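PDB 2DWU: glutamate racemase from Bacillus anthracis, which is a two-domain alpha/beta enzyme of the Asp/Glu/hydantoin racemase family, modelled here with D-glutamic acid and a potassium ion. Local coordinates for residues B[18-23]-B[254-259]; B[105-110]-B[207-212]; B[236-241]-B[261-266]. All coordinates share one frame; numbering follows the deposited sequence.

Interaction 1 (B[18-23]-B[254-259])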
ATOM      1  N   GLY B  18      -5.430 -11.716 -19.025  1.00 10.66           N
ATOM      2  CA  GLY B  18      -4.896 -10.471 -18.476  1.00  9.61           C
ATOM      3  C   GLY B  18      -4.619 -10.511 -16.987  1.00  8.49           C
ATOM      4  O   GLY B  18      -3.602  -9.977 -16.509  1.00  8.24           O
ATOM      5  N   GLY B  19      -5.564 -11.110 -16.259  1.00  8.68           N
ATOM      6  CA  GLY B  19      -5.463 -11.241 -14.817  1.00 10.89           C
ATOM      7  C   GLY B  19      -4.185 -11.910 -14.332  1.00  8.40           C
ATOM      8  O   GLY B  19      -3.925 -11.921 -13.117  1.00  9.56           O
ATOM      9  N   LEU B  20      -3.399 -12.509 -15.242  1.00  8.87           N
ATOM     10  CA  LEU B  20      -2.144 -13.114 -14.817  1.00  9.64           C
ATOM     11  C   LEU B  20      -1.193 -12.039 -14.289  1.00  8.42           C
ATOM     12  O   LEU B  20      -0.280 -12.341 -13.528  1.00  7.33           O
ATOM     13  CB  LEU B  20      -1.453 -13.886 -15.953  1.00  8.58           C
ATOM     14  CG  LEU B  20      -2.136 -15.174 -16.421  1.00 10.49           C
ATOM     15  CD1 LEU B  20      -1.229 -15.815 -17.513  1.00 12.10           C
ATOM     16  CD2 LEU B  20      -2.324 -16.157 -15.239  1.00 12.15           C
ATOM     17  N   THR B  21      -1.387 -10.782 -14.685  1.00  7.85           N
ATOM     18  CA  THR B  21      -0.521  -9.734 -14.133  1.00  7.96           C
ATOM     19  C   THR B  21      -0.788  -9.608 -12.633  1.00  7.37           C
ATOM     20  O   THR B  21       0.152  -9.422 -11.830  1.00  8.18           O
ATOM     21  CB  THR B  21      -0.733  -8.351 -14.838  1.00  8.79           C
ATOM     22  OG1 THR B  21      -2.108  -7.957 -14.770  1.00  9.35           O
ATOM     23  CG2 THR B  21      -0.365  -8.460 -16.294  1.00 10.04           C
ATOM     24  N   VAL B  22      -2.064  -9.725 -12.244  1.00  7.19           N
ATOM     25  CA  VAL B  22      -2.463  -9.646 -10.850  1.00  6.56           C
ATOM     26  C   VAL B  22      -2.004 -10.909 -10.102  1.00  7.89           C
ATOM     27  O   VAL B  22      -1.462 -10.850  -9.010  1.00  7.26           O
ATOM     28  CB  VAL B  22      -3.991  -9.489 -10.726  1.00  8.05           C
ATOM     29  CG1 VAL B  22      -4.404  -9.423  -9.266  1.00 10.28           C
ATOM     30  CG2 VAL B  22      -4.430  -8.224 -11.434  1.00  8.26           C
ATOM     31  N   ALA B  23      -2.224 -12.060 -10.712  1.00  6.88           N
ATOM     32  CA  ALA B  23      -1.798 -13.296 -10.088  1.00  7.12           C
ATOM     33  C   ALA B  23      -0.298 -13.292  -9.820  1.00  6.66           C
ATOM     34  O   ALA B  23       0.136 -13.715  -8.747  1.00  7.17           O
ATOM     35  CB  ALA B  23      -2.153 -14.458 -10.991  1.00  7.22           C
ATOM     36  N   ARG B 254       4.527 -17.267 -21.961  1.00 22.75           N
ATOM     37  CA  ARG B 254       5.175 -16.075 -22.508  1.00 23.66           C
ATOM     38  C   ARG B 254       5.199 -14.934 -21.491  1.00 22.96           C
ATOM     39  O   ARG B 254       6.207 -14.255 -21.324  1.00 23.64           O
ATOM     40  CB  ARG B 254       4.442 -15.571 -23.753  1.00 26.80           C
ATOM     41  CG  ARG B 254       4.335 -16.558 -24.899  1.00 32.53           C
ATOM     42  CD  ARG B 254       4.870 -15.934 -26.196  1.00 36.81           C
ATOM     43  NE  ARG B 254       4.437 -14.545 -26.384  1.00 39.98           N
ATOM     44  CZ  ARG B 254       3.177 -14.156 -26.579  1.00 42.35           C
ATOM     45  NH1 ARG B 254       2.193 -15.050 -26.616  1.00 42.74           N
ATOM     46  NH2 ARG B 254       2.902 -12.864 -26.746  1.00 43.25           N
ATOM     47  N   TRP B 255       4.079 -14.715 -20.810  1.00 22.83           N
ATOM     48  CA  TRP B 255       3.990 -13.621 -19.845  1.00 21.97           C
ATOM     49  C   TRP B 255       4.747 -13.866 -18.543  1.00 21.45           C
ATOM     50  O   TRP B 255       5.460 -12.989 -18.046  1.00 21.25           O
ATOM     51  CB  TRP B 255       2.516 -13.350 -19.522  1.00 20.76           C
ATOM     52  CG  TRP B 255       1.758 -12.621 -20.601  1.00 21.80           C
ATOM     53  CD1 TRP B 255       2.050 -12.578 -21.944  1.00 22.70           C
ATOM     54  CD2 TRP B 255       0.538 -11.899 -20.434  1.00 20.02           C
ATOM     55  NE1 TRP B 255       1.071 -11.872 -22.621  1.00 22.44           N
ATOM     56  CE2 TRP B 255       0.133 -11.447 -21.715  1.00 20.58           C
ATOM     57  CE3 TRP B 255      -0.259 -11.588 -19.326  1.00 18.94           C
ATOM     58  CZ2 TRP B 255      -1.040 -10.701 -21.912  1.00 20.42           C
ATOM     59  CZ3 TRP B 255      -1.425 -10.842 -19.529  1.00 17.66           C
ATOM     60  CH2 TRP B 255      -1.800 -10.412 -20.809  1.00 19.79           C
ATOM     61  N   LEU B 256       4.589 -15.070 -18.001  1.00 20.67           N
ATOM     62  CA  LEU B 256       5.217 -15.426 -16.741  1.00 19.30           C
ATOM     63  C   LEU B 256       6.668 -15.879 -16.832  1.00 21.31           C
ATOM     64  O   LEU B 256       7.442 -15.672 -15.899  1.00 21.56           O
ATOM     65  CB  LEU B 256       4.393 -16.509 -16.058  1.00 19.01           C
ATOM     66  CG  LEU B 256       2.937 -16.139 -15.785  1.00 18.24           C
ATOM     67  CD1 LEU B 256       2.237 -17.313 -15.128  1.00 17.21           C
ATOM     68  CD2 LEU B 256       2.875 -14.885 -14.922  1.00 18.73           C
ATOM     69  N   GLY B 257       7.040 -16.504 -17.946  1.00 21.83           N
ATOM     70  CA  GLY B 257       8.409 -16.982 -18.075  1.00 23.33           C
ATOM     71  C   GLY B 257       8.517 -18.444 -17.667  1.00 23.60           C
ATOM     72  O   GLY B 257       9.608 -19.024 -17.651  1.00 24.81           O
ATOM     73  N   TYR B 258       7.387 -19.055 -17.327  1.00 22.59           N
ATOM     74  CA  TYR B 258       7.387 -20.463 -16.955  1.00 21.92           C
ATOM     75  C   TYR B 258       6.014 -21.097 -17.167  1.00 22.70           C
ATOM     76  O   TYR B 258       5.025 -20.388 -17.361  1.00 21.97           O
ATOM     77  CB  TYR B 258       7.852 -20.625 -15.507  1.00 22.84           C
ATOM     78  CG  TYR B 258       6.997 -19.918 -14.508  1.00 22.77           C
ATOM     79  CD1 TYR B 258       5.835 -20.512 -14.014  1.00 23.64           C
ATOM     80  CD2 TYR B 258       7.320 -18.634 -14.077  1.00 22.99           C
ATOM     81  CE1 TYR B 258       5.015 -19.846 -13.118  1.00 24.01           C
ATOM     82  CE2 TYR B 258       6.512 -17.958 -13.184  1.00 22.19           C
ATOM     83  CZ  TYR B 258       5.356 -18.568 -12.707  1.00 24.30           C
ATOM     84  OH  TYR B 258       4.527 -17.904 -11.841  1.00 23.77           O
ATOM     85  N   GLN B 259       5.955 -22.425 -17.149  1.00 23.07           N
ATOM     86  CA  GLN B 259       4.693 -23.123 -17.368  1.00 22.80           C
ATOM     87  C   GLN B 259       3.869 -23.265 -16.104  1.00 21.38           C
ATOM     88  O   GLN B 259       4.408 -23.428 -15.009  1.00 21.89           O
ATOM     89  CB  GLN B 259       4.941 -24.510 -17.963  1.00 25.83           C
ATOM     90  CG  GLN B 259       5.924 -24.502 -19.131  1.00 30.27           C
ATOM     91  CD  GLN B 259       5.923 -25.813 -19.899  1.00 32.46           C
ATOM     92  OE1 GLN B 259       5.871 -26.892 -19.308  1.00 35.37           O
ATOM     93  NE2 GLN B 259       5.989 -25.725 -21.224  1.00 34.68           N
TER
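Leu20 and Trp255 mark the closest backbone approach, with 7.9 Å between their CA atoms, where the N-terminal end of helix 20-29 meets the C-terminal end of helix 245-256. The indole of Trp255 carries the largest share of the contact. Its CG lies anti to the carbonyl carbon (chi1 -75°), and the six-membered ring reaches over to Gly18. Gly18 meets the rim of the ring, not a face: CZ3 of Trp255 is 3.6 Å from Gly18 CA. The carbonyl oxygen of Gly18 also lies at the ring edge, in the plane. Two side chains approach the same ring obliquely. Leu20 CB is 4.3 Å from Trp255 CE3, and Thr21 CG2 is 4.2 Å from Trp255 CZ3. Leu256 makes a lighter contact. Its CD1 stands 4.5 Å from Leu20 CD1, and its CD2 is 4.3 Å from the backbone O of Leu20. Leu20 also packs on Ala252 and Phe248, about one and two turns before Trp255 along helix 245-256. Just after Leu256, Gly257 takes a positive phi (95°) and ends the helix. The hydroxyl of Thr21 turns to a different task and bonds to the backbone O of Thr189, a residue of the D-glutamic acid pocket. Asp14, also of that pocket, accepts a bond from Gly19 N. Gly18 itself lies close to the bound D-glutamic acid. No hydrogen bond links the two segments. The contact therefore rests on van der Waals packing, with an indole rim fitted against a glycine backbone beside the ligand pocket.

Interaction 2 (B[105-110]-B[207-212])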
ATOM      1  N   ARG B 105      -5.956   4.341  -4.337  1.00  6.14           N
ATOM      2  CA  ARG B 105      -5.254   4.627  -3.088  1.00  6.80           C
ATOM      3  C   ARG B 105      -3.767   4.934  -3.342  1.00  6.72           C
ATOM      4  O   ARG B 105      -3.185   5.866  -2.760  1.00  6.76           O
ATOM      5  CB  ARG B 105      -5.403   3.421  -2.144  1.00  8.96           C
ATOM      6  CG  ARG B 105      -5.286   3.803  -0.673  1.00  8.33           C
ATOM      7  CD  ARG B 105      -5.372   2.536   0.205  1.00  8.40           C
ATOM      8  NE  ARG B 105      -6.496   1.664  -0.166  1.00  8.61           N
ATOM      9  CZ  ARG B 105      -7.796   1.935  -0.004  1.00 12.56           C
ATOM     10  NH1 ARG B 105      -8.205   3.082   0.553  1.00 10.67           N
ATOM     11  NH2 ARG B 105      -8.711   1.046  -0.426  1.00 10.04           N
ATOM     12  N   ALA B 106      -3.134   4.138  -4.203  1.00  7.61           N
ATOM     13  CA  ALA B 106      -1.745   4.345  -4.506  1.00  6.38           C
ATOM     14  C   ALA B 106      -1.537   5.675  -5.259  1.00  7.23           C
ATOM     15  O   ALA B 106      -0.510   6.349  -5.094  1.00  6.10           O
ATOM     16  CB  ALA B 106      -1.211   3.146  -5.349  1.00  8.41           C
ATOM     17  N   ALA B 107      -2.508   6.034  -6.094  1.00  6.95           N
ATOM     18  CA  ALA B 107      -2.412   7.291  -6.843  1.00  8.69           C
ATOM     19  C   ALA B 107      -2.383   8.473  -5.868  1.00  7.22           C
ATOM     20  O   ALA B 107      -1.620   9.430  -6.058  1.00  7.63           O
ATOM     21  CB  ALA B 107      -3.611   7.409  -7.807  1.00  8.56           C
ATOM     22  N   ILE B 108      -3.208   8.410  -4.828  1.00  7.94           N
ATOM     23  CA  ILE B 108      -3.243   9.479  -3.820  1.00  8.48           C
ATOM     24  C   ILE B 108      -1.891   9.539  -3.101  1.00  8.65           C
ATOM     25  O   ILE B 108      -1.387  10.616  -2.770  1.00  7.82           O
ATOM     26  CB  ILE B 108      -4.406   9.228  -2.811  1.00  9.12           C
ATOM     27  CG1 ILE B 108      -5.733   9.539  -3.526  1.00 10.56           C
ATOM     28  CG2 ILE B 108      -4.282  10.111  -1.567  1.00 11.58           C
ATOM     29  CD1 ILE B 108      -6.969   9.240  -2.707  1.00 11.65           C
ATOM     30  N   LYS B 109      -1.285   8.379  -2.866  1.00  7.01           N
ATOM     31  CA  LYS B 109       0.012   8.351  -2.198  1.00  7.93           C
ATOM     32  C   LYS B 109       1.138   8.991  -3.030  1.00  9.11           C
ATOM     33  O   LYS B 109       1.992   9.713  -2.492  1.00  8.79           O
ATOM     34  CB  LYS B 109       0.371   6.892  -1.854  1.00 10.90           C
ATOM     35  CG  LYS B 109       1.743   6.756  -1.183  1.00 11.85           C
ATOM     36  CD  LYS B 109       2.115   5.288  -1.002  1.00 17.58           C
ATOM     37  CE  LYS B 109       3.613   5.115  -0.816  1.00 23.03           C
ATOM     38  NZ  LYS B 109       4.042   3.813  -1.416  1.00 26.39           N
ATOM     39  N   VAL B 110       1.142   8.770  -4.347  1.00  8.16           N
ATOM     40  CA  VAL B 110       2.230   9.282  -5.164  1.00 10.31           C
ATOM     41  C   VAL B 110       2.036  10.648  -5.807  1.00 10.73           C
ATOM     42  O   VAL B 110       3.031  11.271  -6.194  1.00 10.91           O
ATOM     43  CB  VAL B 110       2.639   8.280  -6.290  1.00 12.20           C
ATOM     44  CG1 VAL B 110       2.946   6.942  -5.693  1.00 11.84           C
ATOM     45  CG2 VAL B 110       1.558   8.163  -7.338  1.00 13.86           C
ATOM     46  N   THR B 207       4.058   9.521 -12.897  1.00 10.96           N
ATOM     47  CA  THR B 207       4.293   8.242 -12.232  1.00 10.80           C
ATOM     48  C   THR B 207       3.205   7.244 -12.621  1.00 11.09           C
ATOM     49  O   THR B 207       2.014   7.513 -12.461  1.00 10.60           O
ATOM     50  CB  THR B 207       4.301   8.421 -10.732  1.00 13.87           C
ATOM     51  OG1 THR B 207       5.390   9.292 -10.374  1.00 13.40           O
ATOM     52  CG2 THR B 207       4.478   7.080 -10.030  1.00 13.46           C
ATOM     53  N   ILE B 208       3.657   6.082 -13.079  0.50 10.27           N
ATOM     54  CA  ILE B 208       2.788   4.998 -13.509  0.50 11.11           C
ATOM     55  C   ILE B 208       2.413   4.099 -12.326  0.50 10.43           C
ATOM     56  O   ILE B 208       3.266   3.728 -11.504  0.50 10.26           O
ATOM     57  CB  ILE B 208       3.501   4.153 -14.599  0.50 10.93           C
ATOM     58  CG1 ILE B 208       3.915   5.050 -15.775  0.50 12.65           C
ATOM     59  CG2 ILE B 208       2.589   3.019 -15.064  0.50 12.38           C
ATOM     60  CD1 ILE B 208       2.770   5.842 -16.405  0.50 11.70           C
ATOM     61  N   ILE B 209       1.130   3.764 -12.241  0.50  9.71           N
ATOM     62  CA  ILE B 209       0.622   2.901 -11.181  0.50  9.85           C
ATOM     63  C   ILE B 209       0.026   1.641 -11.784  0.50  9.05           C
ATOM     64  O   ILE B 209      -0.845   1.692 -12.657  0.50  8.89           O
ATOM     65  CB  ILE B 209      -0.435   3.624 -10.341  0.50 10.15           C
ATOM     66  CG1 ILE B 209       0.227   4.801  -9.622  0.50 12.22           C
ATOM     67  CG2 ILE B 209      -1.081   2.659  -9.338  0.50 11.61           C
ATOM     68  CD1 ILE B 209      -0.649   5.448  -8.627  0.50 13.54           C
ATOM     69  N   SER B 210       0.519   0.503 -11.315  1.00  8.01           N
ATOM     70  CA  SER B 210       0.059  -0.793 -11.809  1.00  7.88           C
ATOM     71  C   SER B 210      -1.055  -1.297 -10.923  1.00  7.65           C
ATOM     72  O   SER B 210      -0.862  -1.369  -9.706  1.00  8.71           O
ATOM     73  CB  SER B 210       1.194  -1.822 -11.726  1.00 10.17           C
ATOM     74  OG  SER B 210       0.657  -3.151 -11.810  1.00 11.34           O
ATOM     75  N   SER B 211      -2.181  -1.694 -11.507  1.00  6.25           N
ATOM     76  CA  SER B 211      -3.283  -2.224 -10.689  1.00  7.49           C
ATOM     77  C   SER B 211      -2.797  -3.489  -9.982  1.00  9.20           C
ATOM     78  O   SER B 211      -3.141  -3.737  -8.834  1.00  8.70           O
ATOM     79  CB  SER B 211      -4.507  -2.616 -11.534  1.00  8.54           C
ATOM     80  OG  SER B 211      -5.103  -1.480 -12.134  1.00  9.17           O
ATOM     81  N   ALA B 212      -1.994  -4.294 -10.671  1.00  7.96           N
ATOM     82  CA  ALA B 212      -1.528  -5.561 -10.087  1.00  9.06           C
ATOM     83  C   ALA B 212      -0.655  -5.403  -8.853  1.00  8.01           C
ATOM     84  O   ALA B 212      -0.880  -6.055  -7.836  1.00  8.74           O
ATOM     85  CB  ALA B 212      -0.781  -6.367 -11.152  1.00  8.76           C
TER
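Ile209 turns its CG1 anti to its own carbonyl carbon (chi1 -65°), and CD1 then extends anti to CA (chi2 -171°), which carries this methyl to Ala106, Ala107 and Val110. Ile209 was modelled in two conformers, and in the one described CD1 sits implausibly close to the backbone of Ala107, so its exact position is doubtful. The other branch, CG2, lies 4.0 Å from Ala106 CB. Val110 approaches Ile209 tip to tip. Its CG2 lies between its own backbone N and carbonyl carbon, and it also comes 4.1 Å from Thr207 CG2, the two side chains crossing obliquely. This is helix-on-sheet packing of an alpha/beta domain. Helix 100-110 runs nearly antiparallel to strand 207-210, an edge strand of the four-stranded parallel sheet. The short axes come within 9.1 Å at an angle of 157°. The small alanine side chains are consistent with this spacing. The neighbouring strand 183-187 continues the same surface, with Ile185 under Ala107 and Thr183 under Val110. Ile208 points to the other face of the sheet and packs on helix 195-202. The second subunit also reaches helix 100-110: Lys109 NZ forms a salt bridge with Glu214 of that subunit.

Interaction 3 (B[236-241]-B[261-266]). With K (potassium ion), chain G.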
ATOM      1  N   LYS B 236       1.148 -24.368  -4.099  1.00 10.76           N
ATOM      2  CA  LYS B 236       0.977 -24.607  -5.520  1.00 10.83           C
ATOM      3  C   LYS B 236      -0.257 -23.843  -5.953  1.00 10.86           C
ATOM      4  O   LYS B 236      -1.193 -23.652  -5.166  1.00 11.87           O
ATOM      5  CB  LYS B 236       0.805 -26.095  -5.812  1.00 14.83           C
ATOM      6  CG  LYS B 236       2.109 -26.839  -5.731  1.00 14.68           C
ATOM      7  CD  LYS B 236       1.987 -28.184  -6.403  1.00 19.25           C
ATOM      8  CE  LYS B 236       3.222 -29.011  -6.157  1.00 23.52           C
ATOM      9  NZ  LYS B 236       3.080 -30.388  -6.707  1.00 25.31           N
ATOM     10  N   HIS B 237      -0.261 -23.413  -7.214  1.00 10.04           N
ATOM     11  CA  HIS B 237      -1.374 -22.629  -7.750  1.00 10.34           C
ATOM     12  C   HIS B 237      -2.077 -23.381  -8.862  1.00 10.64           C
ATOM     13  O   HIS B 237      -1.429 -24.178  -9.567  1.00 11.65           O
ATOM     14  CB  HIS B 237      -0.800 -21.325  -8.299  1.00 10.09           C
ATOM     15  CG  HIS B 237       0.094 -20.655  -7.322  1.00  8.83           C
ATOM     16  ND1 HIS B 237      -0.353 -20.251  -6.084  1.00  9.47           N
ATOM     17  CD2 HIS B 237       1.429 -20.450  -7.330  1.00 10.71           C
ATOM     18  CE1 HIS B 237       0.673 -19.827  -5.371  1.00  8.73           C
ATOM     19  NE2 HIS B 237       1.768 -19.937  -6.104  1.00 11.12           N
ATOM     20  N   ARG B 238      -3.371 -23.118  -9.023  1.00 11.68           N
ATOM     21  CA  ARG B 238      -4.164 -23.767 -10.066  1.00 11.33           C
ATOM     22  C   ARG B 238      -4.819 -22.700 -10.923  1.00 12.00           C
ATOM     23  O   ARG B 238      -5.366 -21.709 -10.389  1.00 11.21           O
ATOM     24  CB  ARG B 238      -5.276 -24.632  -9.461  1.00 15.04           C
ATOM     25  CG  ARG B 238      -4.822 -25.820  -8.624  1.00 20.51           C
ATOM     26  CD  ARG B 238      -4.233 -26.922  -9.476  1.00 23.06           C
ATOM     27  NE  ARG B 238      -5.159 -27.467 -10.486  1.00 25.87           N
ATOM     28  CZ  ARG B 238      -6.185 -28.283 -10.249  1.00 28.12           C
ATOM     29  NH1 ARG B 238      -6.471 -28.687  -9.011  1.00 30.57           N
ATOM     30  NH2 ARG B 238      -6.923 -28.719 -11.268  1.00 27.65           N
ATOM     31  N   PHE B 239      -4.802 -22.919 -12.235  1.00 10.12           N
ATOM     32  CA  PHE B 239      -5.423 -21.969 -13.162  1.00 10.24           C
ATOM     33  C   PHE B 239      -6.478 -22.691 -13.993  1.00 11.15           C
ATOM     34  O   PHE B 239      -6.290 -23.855 -14.389  1.00 11.88           O
ATOM     35  CB  PHE B 239      -4.364 -21.352 -14.073  1.00 10.46           C
ATOM     36  CG  PHE B 239      -3.364 -20.516 -13.336  1.00 10.15           C
ATOM     37  CD1 PHE B 239      -3.512 -19.129 -13.280  1.00 12.62           C
ATOM     38  CD2 PHE B 239      -2.297 -21.113 -12.672  1.00 12.24           C
ATOM     39  CE1 PHE B 239      -2.604 -18.345 -12.568  1.00 12.87           C
ATOM     40  CE2 PHE B 239      -1.374 -20.336 -11.949  1.00 12.64           C
ATOM     41  CZ  PHE B 239      -1.536 -18.938 -11.902  1.00 12.58           C
ATOM     42  N   PHE B 240      -7.593 -22.015 -14.234  1.00 10.56           N
ATOM     43  CA  PHE B 240      -8.697 -22.576 -14.996  1.00  9.84           C
ATOM     44  C   PHE B 240      -9.145 -21.579 -16.058  1.00 10.57           C
ATOM     45  O   PHE B 240      -9.100 -20.365 -15.833  1.00 10.61           O
ATOM     46  CB  PHE B 240      -9.861 -22.876 -14.053  1.00 10.20           C
ATOM     47  CG  PHE B 240      -9.542 -23.893 -13.000  1.00 12.94           C
ATOM     48  CD1 PHE B 240      -9.627 -25.255 -13.285  1.00 14.12           C
ATOM     49  CD2 PHE B 240      -9.147 -23.493 -11.730  1.00 12.65           C
ATOM     50  CE1 PHE B 240      -9.319 -26.210 -12.314  1.00 13.73           C
ATOM     51  CE2 PHE B 240      -8.830 -24.445 -10.748  1.00 16.16           C
ATOM     52  CZ  PHE B 240      -8.921 -25.810 -11.052  1.00 14.05           C
ATOM     53  N   THR B 241      -9.579 -22.085 -17.208  1.00 10.20           N
ATOM     54  CA  THR B 241     -10.029 -21.198 -18.285  1.00 11.74           C
ATOM     55  C   THR B 241     -11.237 -21.781 -18.986  1.00 12.82           C
ATOM     56  O   THR B 241     -11.423 -23.008 -19.034  1.00 11.75           O
ATOM     57  CB  THR B 241      -8.930 -20.978 -19.332  1.00 11.12           C
ATOM     58  OG1 THR B 241      -9.430 -20.118 -20.369  1.00 11.90           O
ATOM     59  CG2 THR B 241      -8.521 -22.304 -19.974  1.00 13.03           C
ATOM     60  N   SER B 261      -0.091 -24.796 -14.262  0.50 20.73           N
ATOM     61  CA  SER B 261      -1.126 -25.823 -14.322  0.50 19.93           C
ATOM     62  C   SER B 261      -2.416 -25.194 -14.833  0.50 19.31           C
ATOM     63  O   SER B 261      -2.987 -24.324 -14.170  0.50 19.19           O
ATOM     64  CB  SER B 261      -1.373 -26.420 -12.931  0.50 20.43           C
ATOM     65  OG  SER B 261      -2.554 -27.205 -12.925  0.50 20.16           O
ATOM     66  N   VAL B 262      -2.876 -25.632 -16.002  1.00 19.79           N
ATOM     67  CA  VAL B 262      -4.114 -25.094 -16.573  1.00 18.62           C
ATOM     68  C   VAL B 262      -5.137 -26.173 -16.916  1.00 19.75           C
ATOM     69  O   VAL B 262      -4.800 -27.189 -17.541  1.00 21.32           O
ATOM     70  CB  VAL B 262      -3.865 -24.279 -17.862  1.00 20.65           C
ATOM     71  CG1 VAL B 262      -5.169 -23.593 -18.277  1.00 18.74           C
ATOM     72  CG2 VAL B 262      -2.780 -23.234 -17.635  1.00 18.64           C
ATOM     73  N   ASP B 263      -6.375 -25.955 -16.497  1.00 19.16           N
ATOM     74  CA  ASP B 263      -7.462 -26.894 -16.774  1.00 18.75           C
ATOM     75  C   ASP B 263      -8.667 -26.164 -17.359  1.00 19.84           C
ATOM     76  O   ASP B 263      -8.836 -24.957 -17.150  1.00 15.99           O
ATOM     77  CB  ASP B 263      -7.875 -27.637 -15.501  1.00 20.43           C
ATOM     78  CG  ASP B 263      -6.890 -28.731 -15.124  1.00 22.04           C
ATOM     79  OD1 ASP B 263      -6.128 -28.548 -14.169  1.00 24.07           O
ATOM     80  OD2 ASP B 263      -6.879 -29.781 -15.809  1.00 26.14           O
ATOM     81  N   CYS B 264      -9.500 -26.908 -18.085  1.00 20.75           N
ATOM     82  CA  CYS B 264     -10.697 -26.353 -18.719  1.00 23.46           C
ATOM     83  C   CYS B 264     -11.878 -26.377 -17.758  1.00 23.59           C
ATOM     84  O   CYS B 264     -11.954 -27.217 -16.852  1.00 25.61           O
ATOM     85  CB  CYS B 264     -11.048 -27.157 -19.975  1.00 27.24           C
ATOM     86  SG  CYS B 264     -11.400 -28.894 -19.621  1.00 36.33           S
ATOM     87  N   VAL B 265     -12.807 -25.454 -17.947  1.00 21.05           N
ATOM     88  CA  VAL B 265     -13.983 -25.379 -17.104  1.00 22.40           C
ATOM     89  C   VAL B 265     -15.127 -24.860 -17.952  1.00 21.44           C
ATOM     90  O   VAL B 265     -14.895 -24.089 -18.881  1.00 19.29           O
ATOM     91  CB  VAL B 265     -13.769 -24.406 -15.913  1.00 23.98           C
ATOM     92  CG1 VAL B 265     -13.159 -23.104 -16.407  1.00 24.38           C
ATOM     93  CG2 VAL B 265     -15.096 -24.109 -15.229  1.00 24.26           C
ATOM     94  N   ASP B 266     -16.343 -25.310 -17.649  1.00 21.59           N
ATOM     95  CA  ASP B 266     -17.540 -24.855 -18.345  1.00 22.26           C
ATOM     96  C   ASP B 266     -18.396 -24.046 -17.387  1.00 23.55           C
ATOM     97  O   ASP B 266     -18.669 -24.487 -16.264  1.00 24.74           O
ATOM     98  CB  ASP B 266     -18.398 -26.034 -18.834  1.00 25.07           C
ATOM     99  CG  ASP B 266     -17.873 -26.668 -20.094  1.00 28.54           C
ATOM    100  OD1 ASP B 266     -18.434 -27.699 -20.517  1.00 32.00           O
ATOM    101  OD2 ASP B 266     -16.910 -26.152 -20.681  1.00 30.04           O
TER
HETATM  102  K     K G 277     -15.972 -23.648 -21.610  1.00 24.35           K
HETATM  103  O   HOH W   1       0.355 -23.444 -11.665  1.00 17.98           O
HETATM  104  O   HOH W   2      -5.241 -26.382 -13.070  1.00 19.34           O
HETATM  105  O   HOH W   3     -17.874 -21.857 -20.242  1.00 16.06           O
HETATM  106  O   HOH W   4     -19.064 -22.983 -22.429  1.00 28.57           O
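Phe239 and Thr241 are stitched to strand 262-264 by a parallel ladder. Phe239 N to Ser261 O, Asp263 N to Phe239 O, Thr241 N to Asp263 O and Val265 N to Thr241 O are each 3.0 Å. The strands twist by 35° against each other. Packing is close here: Thr241 CG2 lies 4.0 Å from Val262 CG1, and Phe240 CD1 lies 3.7 Å from Asp263 CB. The Arg238 end is looser and wetter. Arg238 bends at chi2 and chi3, and its NH2 makes a salt bridge to Asp263 OD1 at 3.0 Å, with an N-H...O angle of 160°. The guanidinium meets that oxygen in its own plane but from above the carboxylate plane. Phe240 CZ sits over one guanidinium face, toward its rim. A water accepts from Arg238 NE and bonds to Asp263 OD1 and Ser261 OG, so it links both strands. A second water bridges His237 O and Ser261 N. At the far end, Val265 O and Asp266 OD2 bind the potassium ion with Thr242 and waters. Helix 245-256 connects the two strands in a beta-alpha-beta unit and packs over the face carrying Thr241 and Val262, through Phe248, while strand 35-39 borders strand 238-241 on the side away from strand 262-264.

In the fold
Interactions 1 and 3 are neighbours, with centres 13 Å apart. They share the beta-alpha-beta unit of strand 238-241, helix 245-256 and strand 262-264, and Leu20 packs on Phe239 between them. Interaction 3 lies within the six-stranded parallel sheet, at its edge, and interaction 1 joins helices 20-29 and 245-256 beside it. Along the chain their segments alternate. Interaction 2 belongs to the four-stranded sheet. It is nested within the loop closed by interaction 1, and its centre is 21 Å away; Ala212 still touches Thr21 and Val22. Interactions 2 and 3 lie on opposite sides of the chain's centre, with 30 Å between their centres. Interaction 1 thus brings the late part of the chain back beside the ligand pocket.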